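PDB 1CBY: type-2Aa cytolytic delta-endotoxin from Bacillus thuringiensis serovar kyushuensis, which forms pores in the membrane of midgut epithelial cells and so kills the larvae of dipteran insects such as mosquitoes. Local coordinates for residues I171-Q176 with A185-A190; L160-T165 with D196-K201; N97-Q102 with R212-M217. All coordinates share one frame; numbering follows the deposited sequence. Where two conformers were deposited one is given.

How the contacts relate
Contact 1 is core and contact 2 is surface, with contact 3 partly buried. Contacts 1 and 3 lie on neighbouring strands of the same sheet, 183-195 and 210-225, and touch where Leu189 CD1 packs on Met217 CG at 3.5 Å. Contact 2 lies just beyond the end of strand 183-195, its centre about 29 Å from that of contact 1, and meets contact 3 through a probable hydrogen bond of 2.9 Å from Arg212 N to Asp196 OD1. Contact 1 is regular backbone pairing lined mostly by apolar side chains, contact 3 bulged pairing with one apolar and one polar face, and contact 2 a hairpin turn joined to a helix start by a hydroxyl and aliphatic chains.

Contact 1: residues I171-Q176 with A185-A190; sequences ILFSIQ and AVLPLA
Ile171, Phe173 and Ile175 pair with Leu189, Leu187 and Ala185 through six backbone hydrogen bonds, two to each residue pair. Most are short, such as Leu187 N to Phe173 O at 2.8 Å; the longest is Phe173 N to Leu187 O at 3.1 Å. Pro188 falls in the non-hydrogen-bonded pair with Leu172, where no N-H toward this strand is needed.

The apolar contacts divide between the two faces. On the sheet face that carries Ile171, Phe173, Leu187 and Leu189, the Phe173 ring lies alongside Leu189, whose CD2 comes to the ring edge at CE2, 3.8 Å away. Within its own strand, Ile171 CG2 lies 3.7 Å above the Phe173 ring plane, toward the rim. Farther along, Ile175 CG2 touches Ala185 CB at 3.7 Å. On the other face Leu172 CG is anti to the backbone N (chi1 -177°), and its CD1 reaches across to Pro188 CG at 4.0 Å and Val186 CG1 at 4.1 Å.

Helix 54-63 packs over the Leu172 face, and strands 44-48 and 210-225 flank the pair. This is a regular antiparallel beta hairpin at the centre of the alpha/beta fold of the Cyt toxins.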
loop_
_atom_site.group_PDB
_atom_site.type_symbol
_atom_site.label_atom_id
_atom_site.label_comp_id
_atom_site.label_asym_id
_atom_site.label_seq_id
_atom_site.Cartn_x
_atom_site.Cartn_y
_atom_site.Cartn_z
ATOM N N ILE A 171 -1.181 -9.324 9.377
ATOM C CA ILE A 171 -1.866 -8.783 8.204
ATOM C C ILE A 171 -3.373 -8.920 8.425
ATOM O O ILE A 171 -3.816 -9.820 9.140
ATOM C CB ILE A 171 -1.505 -9.605 6.933
ATOM C CG1 ILE A 171 -0.004 -9.552 6.663
ATOM C CG2 ILE A 171 -2.260 -9.085 5.720
ATOM C CD1 ILE A 171 0.456 -10.520 5.594
ATOM N N LEU A 172 -4.153 -8.009 7.852
ATOM C CA LEU A 172 -5.602 -8.093 7.964
ATOM C C LEU A 172 -6.210 -7.685 6.641
ATOM O O LEU A 172 -5.971 -6.579 6.151
ATOM C CB LEU A 172 -6.156 -7.206 9.084
ATOM C CG LEU A 172 -7.679 -7.337 9.248
ATOM C CD1 LEU A 172 -8.048 -7.726 10.667
ATOM C CD2 LEU A 172 -8.380 -6.049 8.836
ATOM N N PHE A 173 -6.960 -8.606 6.048
ATOM C CA PHE A 173 -7.623 -8.366 4.778
ATOM C C PHE A 173 -9.096 -8.113 5.075
ATOM O O PHE A 173 -9.684 -8.758 5.947
ATOM C CB PHE A 173 -7.517 -9.598 3.867
ATOM C CG PHE A 173 -6.120 -9.910 3.396
ATOM C CD1 PHE A 173 -5.477 -9.088 2.484
ATOM C CD2 PHE A 173 -5.465 -11.055 3.835
ATOM C CE1 PHE A 173 -4.196 -9.403 2.013
ATOM C CE2 PHE A 173 -4.186 -11.378 3.370
ATOM C CZ PHE A 173 -3.552 -10.549 2.458
ATOM N N SER A 174 -9.687 -7.170 4.361
ATOM C CA SER A 174 -11.101 -6.864 4.513
ATOM C C SER A 174 -11.616 -6.691 3.080
ATOM O O SER A 174 -11.213 -5.763 2.367
ATOM C CB SER A 174 -11.282 -5.591 5.332
ATOM O OG SER A 174 -12.624 -5.424 5.732
ATOM N N ILE A 175 -12.467 -7.618 2.648
ATOM C CA ILE A 175 -12.997 -7.615 1.285
ATOM C C ILE A 175 -14.525 -7.562 1.194
ATOM O O ILE A 175 -15.231 -8.291 1.892
ATOM C CB ILE A 175 -12.420 -8.827 0.490
ATOM C CG1 ILE A 175 -13.251 -9.127 -0.756
ATOM C CG2 ILE A 175 -12.280 -10.043 1.393
ATOM C CD1 ILE A 175 -13.086 -8.123 -1.852
ATOM N N GLN A 176 -15.017 -6.686 0.324
ATOM C CA GLN A 176 -16.446 -6.501 0.116
ATOM C C GLN A 176 -16.708 -5.990 -1.297
ATOM O O GLN A 176 -16.233 -4.915 -1.676
ATOM C CB GLN A 176 -16.997 -5.512 1.147
ATOM C CG GLN A 176 -18.435 -5.062 0.929
ATOM C CD GLN A 176 -18.562 -3.901 -0.041
ATOM O OE1 GLN A 176 -17.949 -2.849 0.142
ATOM N NE2 GLN A 176 -19.370 -4.082 -1.068
ATOM N N ALA A 185 -16.182 -9.844 4.137
ATOM C CA ALA A 185 -15.263 -10.879 4.586
ATOM C C ALA A 185 -14.025 -10.260 5.232
ATOM O O ALA A 185 -13.411 -9.353 4.664
ATOM C CB ALA A 185 -14.869 -11.771 3.418
ATOM N N VAL A 186 -13.690 -10.719 6.433
ATOM C CA VAL A 186 -12.521 -10.218 7.147
ATOM C C VAL A 186 -11.579 -11.385 7.343
ATOM O O VAL A 186 -12.020 -12.492 7.657
ATOM C CB VAL A 186 -12.898 -9.637 8.517
ATOM C CG1 VAL A 186 -11.682 -9.012 9.171
ATOM C CG2 VAL A 186 -13.995 -8.605 8.359
ATOM N N LEU A 187 -10.283 -11.141 7.184
ATOM C CA LEU A 187 -9.307 -12.209 7.330
ATOM C C LEU A 187 -8.062 -11.813 8.133
ATOM O O LEU A 187 -7.112 -11.240 7.585
ATOM C CB LEU A 187 -8.880 -12.709 5.941
ATOM C CG LEU A 187 -8.482 -14.176 5.711
ATOM C CD1 LEU A 187 -7.982 -14.325 4.288
ATOM C CD2 LEU A 187 -7.405 -14.631 6.676
ATOM N N PRO A 188 -8.092 -12.026 9.460
ATOM C CA PRO A 188 -6.943 -11.702 10.313
ATOM C C PRO A 188 -5.909 -12.785 10.038
ATOM O O PRO A 188 -6.152 -13.963 10.312
ATOM C CB PRO A 188 -7.518 -11.855 11.726
ATOM C CG PRO A 188 -8.945 -11.519 11.548
ATOM C CD PRO A 188 -9.280 -12.282 10.286
ATOM N N LEU A 189 -4.774 -12.393 9.477
ATOM C CA LEU A 189 -3.711 -13.331 9.130
ATOM C C LEU A 189 -2.396 -13.006 9.838
ATOM O O LEU A 189 -1.917 -11.875 9.781
ATOM C CB LEU A 189 -3.495 -13.295 7.615
ATOM C CG LEU A 189 -2.367 -14.126 7.013
ATOM C CD1 LEU A 189 -2.720 -15.601 7.084
ATOM C CD2 LEU A 189 -2.150 -13.697 5.572
ATOM N N ALA A 190 -1.795 -13.999 10.479
ATOM C CA ALA A 190 -0.530 -13.788 11.171
ATOM C C ALA A 190 0.438 -14.919 10.878
ATOM O O ALA A 190 0.096 -16.098 10.996
ATOM C CB ALA A 190 -0.757 -13.668 12.664
#

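Contact 2: residues L160-T165 with D196-K201; sequences LSAHNT and DVEKQK
Thr165 with Val197 and Leu160 with Lys199 carry a surface contact between the turn of the beta hairpin formed by strands 155-158 and 165-175, together with the first residue of the second strand, and the segment that leaves strand 183-195 to start helix 199-202. The turn is closed by its own backbone bond, Ser161 N to Asn164 O at 2.8 Å. Glu198 occupies the N-cap position of the helix and lies beside the turn, its CB 3.7 Å from Ala162 O.

Thr165 is the buried residue of the group. Its CB points at the opposing segment, and OG1, anti to the carbonyl carbon and beside the backbone N (chi1 -62°), gives its proton to Val197 O, with Thr165 OG1 2.6 Å from Val197 O. The hydroxyl meets that carbonyl from a moderate tilt, 25° out of its plane. The methyl branch CG2 is turned the other way, anti to the backbone N, and lies 4.2 Å from Lys199 CB, the two side chains crossing at about a right angle.

Leu160 CD1 lies against Lys199 CD at 3.9 Å, the side chains crossing at a slant. Beyond this touch, the lysine runs on to Trp157 of strand 155-158, with which it makes a cation-pi interaction, so one side chain links the helix start to both the turn and the strand before it.

Near Asp196, Asn164 reaches back with its amide to Ser166 and Ser194, tying the turn to strands 165-175 and 183-195. Next to it the carbonyl of His163 takes a CA-H...O contact, with Asp196 CA 3.5 Å from His163 O.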
loop_
_atom_site.group_PDB
_atom_site.type_symbol
_atom_site.label_atom_id
_atom_site.label_comp_id
_atom_site.label_asym_id
_atom_site.label_seq_id
_atom_site.Cartn_x
_atom_site.Cartn_y
_atom_site.Cartn_z
ATOM N N LEU A 160 16.699 -13.678 17.394
ATOM C CA LEU A 160 17.773 -13.329 16.473
ATOM C C LEU A 160 19.092 -13.983 16.842
ATOM O O LEU A 160 19.461 -14.055 18.015
ATOM C CB LEU A 160 17.951 -11.810 16.388
ATOM C CG LEU A 160 16.753 -11.000 15.891
ATOM C CD1 LEU A 160 17.168 -9.554 15.666
ATOM C CD2 LEU A 160 16.206 -11.604 14.606
ATOM N N SER A 161 19.793 -14.466 15.824
ATOM C CA SER A 161 21.083 -15.120 15.996
ATOM C C SER A 161 21.846 -14.965 14.689
ATOM O O SER A 161 21.335 -14.391 13.728
ATOM C CB SER A 161 20.889 -16.608 16.302
ATOM O OG SER A 161 20.063 -16.809 17.436
ATOM N N ALA A 162 23.082 -15.452 14.661
ATOM C CA ALA A 162 23.895 -15.381 13.453
ATOM C C ALA A 162 23.496 -16.515 12.514
ATOM O O ALA A 162 23.835 -16.501 11.331
ATOM C CB ALA A 162 25.370 -15.486 13.801
ATOM N N HIS A 163 22.770 -17.491 13.055
ATOM C CA HIS A 163 22.317 -18.644 12.285
ATOM C C HIS A 163 20.791 -18.717 12.203
ATOM O O HIS A 163 20.241 -19.698 11.697
ATOM C CB HIS A 163 22.827 -19.943 12.924
ATOM C CG HIS A 163 24.293 -19.942 13.228
ATOM N ND1 HIS A 163 25.223 -19.551 12.298
ATOM C CD2 HIS A 163 24.928 -20.331 14.363
ATOM C CE1 HIS A 163 26.397 -19.709 12.879
ATOM N NE2 HIS A 163 26.271 -20.180 14.129
ATOM N N ASN A 164 20.100 -17.700 12.710
ATOM C CA ASN A 164 18.643 -17.715 12.691
ATOM C C ASN A 164 18.025 -16.337 12.868
ATOM O O ASN A 164 18.600 -15.467 13.521
ATOM C CB ASN A 164 18.117 -18.651 13.782
ATOM C CG ASN A 164 16.608 -18.766 13.773
ATOM O OD1 ASN A 164 15.912 -17.955 14.376
ATOM N ND2 ASN A 164 16.093 -19.775 13.080
ATOM N N THR A 165 16.861 -16.147 12.259
ATOM C CA THR A 165 16.118 -14.899 12.342
ATOM C C THR A 165 14.634 -15.257 12.390
ATOM O O THR A 165 14.132 -15.963 11.513
ATOM C CB THR A 165 16.389 -14.006 11.117
ATOM O OG1 THR A 165 17.779 -13.657 11.076
ATOM C CG2 THR A 165 15.554 -12.736 11.182
ATOM N N ASP A 196 16.852 -19.711 8.542
ATOM C CA ASP A 196 18.181 -20.171 8.927
ATOM C C ASP A 196 19.313 -19.209 8.557
ATOM O O ASP A 196 20.403 -19.649 8.200
ATOM C CB ASP A 196 18.457 -21.560 8.331
ATOM C CG ASP A 196 18.588 -21.541 6.811
ATOM O OD1 ASP A 196 17.893 -20.738 6.150
ATOM O OD2 ASP A 196 19.387 -22.338 6.275
ATOM N N VAL A 197 19.060 -17.906 8.618
ATOM C CA VAL A 197 20.096 -16.923 8.296
ATOM C C VAL A 197 20.048 -15.724 9.237
ATOM O O VAL A 197 19.161 -15.627 10.086
ATOM C CB VAL A 197 20.033 -16.425 6.814
ATOM C CG1 VAL A 197 20.340 -17.557 5.851
ATOM C CG2 VAL A 197 18.685 -15.826 6.504
ATOM N N GLU A 198 21.025 -14.834 9.097
ATOM C CA GLU A 198 21.116 -13.641 9.928
ATOM C C GLU A 198 20.332 -12.472 9.342
ATOM O O GLU A 198 20.357 -12.235 8.132
ATOM C CB GLU A 198 22.585 -13.248 10.142
ATOM C CG GLU A 198 23.375 -13.009 8.858
ATOM C CD GLU A 198 24.838 -12.702 9.114
ATOM O OE1 GLU A 198 25.514 -13.530 9.760
ATOM O OE2 GLU A 198 25.317 -11.640 8.661
ATOM N N LYS A 199 19.697 -11.707 10.224
ATOM C CA LYS A 199 18.884 -10.554 9.852
ATOM C C LYS A 199 19.443 -9.622 8.770
ATOM O O LYS A 199 18.685 -9.136 7.935
ATOM C CB LYS A 199 18.500 -9.758 11.107
ATOM C CG LYS A 199 17.679 -8.507 10.833
ATOM C CD LYS A 199 17.120 -7.899 12.103
ATOM C CE LYS A 199 17.017 -6.389 11.962
ATOM N NZ LYS A 199 16.265 -5.741 13.073
ATOM N N GLN A 200 20.747 -9.362 8.772
ATOM C CA GLN A 200 21.323 -8.481 7.753
ATOM C C GLN A 200 21.119 -9.024 6.349
ATOM O O GLN A 200 21.015 -8.258 5.393
ATOM C CB GLN A 200 22.811 -8.227 8.002
ATOM C CG GLN A 200 23.094 -6.996 8.849
ATOM C CD GLN A 200 22.618 -5.701 8.203
ATOM O OE1 GLN A 200 23.209 -5.216 7.235
ATOM N NE2 GLN A 200 21.559 -5.125 8.753
ATOM N N LYS A 201 21.088 -10.348 6.225
ATOM C CA LYS A 201 20.870 -10.989 4.933
ATOM C C LYS A 201 19.372 -11.010 4.619
ATOM O O LYS A 201 18.953 -10.656 3.515
ATOM C CB LYS A 201 21.465 -12.398 4.923
ATOM C CG LYS A 201 22.986 -12.389 4.961
ATOM C CD LYS A 201 23.586 -13.756 4.695
ATOM C CE LYS A 201 25.100 -13.653 4.584
ATOM N NZ LYS A 201 25.746 -14.964 4.288
#

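Contact 3: residues N97-Q102 with R212-M217; sequences NQSVIQ and RYEVKM
Val100 and Ile101 both face Val215, making a classic beta bulge in the antiparallel pairing of strands 90-102 and 210-225. Val215 O takes Val100 N at 2.8 Å and, weakly, Ile101 N at 3.4 Å, so one carbonyl serves two successive amides. Beyond the extra residue regular pairing resumes with Val215 N to Ile101 O, while on the near side Gln98 and Met217 exchange two backbone bonds.

Around the bulge the side chains lie differently. Ile101 and Val215 stand side by side, pointing the same way, with their CB atoms 3.8 Å apart. Ile101 CG2, anti to the backbone N, reaches across, diagonally, to Tyr213 CB at 4.0 Å. Val100 instead comes in obliquely and splits its branches: CG2 rests on Val215 CG1 at 3.9 Å, and CG1, anti to its own carbonyl carbon (chi1 -62°), reaches Met217 CB at 4.0 Å.

The opposite face is polar. Glu214 was modelled in two conformers, and its geometry with both Gln102 and Ser99 holds for one of them, so it is doubtful. In that conformer Gln102 and Glu214 run alongside each other with amide and carboxylate planes nearly perpendicular, 85° apart, and the nearest approach is Gln102 CG to Glu214 OE1, 3.4 Å. Glu214 bends at chi2, and its OE2 accepts a hydrogen bond from Ser99 OG at 3.2 Å, arriving from above the carboxylate plane. Lys216 is extended on the same face, its chain passing obliquely by Asn97.

Helix 107-122 packs against the apolar side, with Leu114 and Ile117 on Val100 and Ile117 also on Met217. Strand 183-195 runs along the other edge of 210-225, putting Phe191 against Val215 and Met217.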
loop_
_atom_site.group_PDB
_atom_site.type_symbol
_atom_site.label_atom_id
_atom_site.label_comp_id
_atom_site.label_asym_id
_atom_site.label_seq_id
_atom_site.Cartn_x
_atom_site.Cartn_y
_atom_site.Cartn_z
ATOM N N ASN A 97 -4.535 -22.910 11.637
ATOM C CA ASN A 97 -3.515 -22.660 12.650
ATOM C C ASN A 97 -2.509 -23.807 12.612
ATOM O O ASN A 97 -2.703 -24.816 13.284
ATOM C CB ASN A 97 -4.178 -22.571 14.030
ATOM C CG ASN A 97 -3.179 -22.407 15.164
ATOM O OD1 ASN A 97 -3.465 -22.773 16.303
ATOM N ND2 ASN A 97 -2.017 -21.842 14.866
ATOM N N GLN A 98 -1.451 -23.665 11.811
ATOM C CA GLN A 98 -0.448 -24.721 11.686
ATOM C C GLN A 98 0.739 -24.321 10.823
ATOM O O GLN A 98 0.701 -23.299 10.134
ATOM C CB GLN A 98 -1.086 -25.953 11.057
ATOM C CG GLN A 98 -1.599 -25.701 9.649
ATOM C CD GLN A 98 -2.206 -26.933 9.025
ATOM O OE1 GLN A 98 -3.295 -27.361 9.406
ATOM N NE2 GLN A 98 -1.501 -27.518 8.067
ATOM N N SER A 99 1.782 -25.149 10.848
ATOM C CA SER A 99 2.979 -24.911 10.044
ATOM C C SER A 99 2.621 -25.215 8.601
ATOM O O SER A 99 2.093 -26.286 8.298
ATOM C CB SER A 99 4.128 -25.820 10.484
ATOM O OG SER A 99 4.599 -25.460 11.770
ATOM N N VAL A 100 2.872 -24.257 7.721
ATOM C CA VAL A 100 2.551 -24.419 6.312
ATOM C C VAL A 100 3.782 -24.541 5.419
ATOM O O VAL A 100 3.672 -24.941 4.267
ATOM C CB VAL A 100 1.643 -23.269 5.810
ATOM C CG1 VAL A 100 0.313 -23.281 6.559
ATOM C CG2 VAL A 100 2.333 -21.932 5.993
ATOM N N ILE A 101 4.952 -24.205 5.948
ATOM C CA ILE A 101 6.191 -24.296 5.177
ATOM C C ILE A 101 7.308 -24.732 6.118
ATOM O O ILE A 101 7.561 -24.070 7.126
ATOM C CB ILE A 101 6.595 -22.926 4.559
ATOM C CG1 ILE A 101 5.504 -22.386 3.622
ATOM C CG2 ILE A 101 7.919 -23.057 3.813
ATOM C CD1 ILE A 101 5.423 -23.079 2.280
ATOM N N GLN A 102 7.939 -25.861 5.813
ATOM C CA GLN A 102 9.043 -26.392 6.617
ATOM C C GLN A 102 10.025 -27.009 5.635
ATOM O O GLN A 102 10.061 -28.227 5.478
ATOM C CB GLN A 102 8.564 -27.495 7.577
ATOM C CG GLN A 102 7.459 -27.111 8.557
ATOM C CD GLN A 102 7.026 -28.270 9.451
ATOM O OE1 GLN A 102 6.456 -28.061 10.520
ATOM N NE2 GLN A 102 7.276 -29.497 9.006
ATOM N N ARG A 212 16.132 -22.086 4.270
ATOM C CA ARG A 212 15.359 -23.078 5.009
ATOM C C ARG A 212 14.352 -22.268 5.817
ATOM O O ARG A 212 14.733 -21.451 6.658
ATOM C CB ARG A 212 16.287 -23.896 5.917
ATOM C CG ARG A 212 15.624 -24.628 7.077
ATOM C CD ARG A 212 14.816 -25.837 6.650
ATOM N NE ARG A 212 14.437 -26.638 7.813
ATOM C CZ ARG A 212 13.565 -27.642 7.794
ATOM N NH1 ARG A 212 12.958 -27.990 6.669
ATOM N NH2 ARG A 212 13.297 -28.303 8.912
ATOM N N TYR A 213 13.079 -22.428 5.476
ATOM C CA TYR A 213 11.999 -21.714 6.130
ATOM C C TYR A 213 11.090 -22.570 6.992
ATOM O O TYR A 213 10.832 -23.743 6.700
ATOM C CB TYR A 213 11.124 -21.011 5.090
ATOM C CG TYR A 213 11.594 -19.637 4.695
ATOM C CD1 TYR A 213 11.181 -18.511 5.404
ATOM C CD2 TYR A 213 12.437 -19.453 3.603
ATOM C CE1 TYR A 213 11.598 -17.235 5.036
ATOM C CE2 TYR A 213 12.858 -18.177 3.227
ATOM C CZ TYR A 213 12.435 -17.078 3.952
ATOM O OH TYR A 213 12.882 -15.824 3.615
ATOM N N GLU A 214 10.621 -21.951 8.069
ATOM C CA GLU A 214 9.675 -22.546 9.000
ATOM C C GLU A 214 8.631 -21.439 9.090
ATOM O O GLU A 214 8.936 -20.321 9.517
ATOM C CB GLU A 214 10.317 -22.813 10.362
ATOM C CG GLU A 214 9.334 -23.267 11.446
ATOM C CD GLU A 214 8.509 -24.481 11.044
ATOM O OE1 GLU A 214 9.004 -25.617 11.194
ATOM O OE2 GLU A 214 7.359 -24.296 10.592
ATOM N N VAL A 215 7.429 -21.721 8.608
ATOM C CA VAL A 215 6.376 -20.727 8.610
ATOM C C VAL A 215 5.101 -21.287 9.192
ATOM O O VAL A 215 4.582 -22.291 8.705
ATOM C CB VAL A 215 6.072 -20.227 7.167
ATOM C CG1 VAL A 215 4.891 -19.260 7.170
ATOM C CG2 VAL A 215 7.297 -19.560 6.559
ATOM N N LYS A 216 4.622 -20.666 10.260
ATOM C CA LYS A 216 3.373 -21.081 10.869
ATOM C C LYS A 216 2.369 -20.001 10.500
ATOM O O LYS A 216 2.716 -18.818 10.453
ATOM C CB LYS A 216 3.494 -21.214 12.386
ATOM C CG LYS A 216 2.181 -21.626 13.028
ATOM C CD LYS A 216 2.358 -22.183 14.414
ATOM C CE LYS A 216 1.020 -22.625 14.955
ATOM N NZ LYS A 216 1.147 -23.204 16.313
ATOM N N MET A 217 1.139 -20.408 10.219
ATOM C CA MET A 217 0.102 -19.470 9.818
ATOM C C MET A 217 -1.124 -19.593 10.717
ATOM O O MET A 217 -1.547 -20.701 11.058
ATOM C CB MET A 217 -0.276 -19.746 8.359
ATOM C CG MET A 217 -1.154 -18.701 7.704
ATOM S SD MET A 217 -1.406 -19.026 5.938
ATOM C CE MET A 217 -3.181 -19.012 5.847
#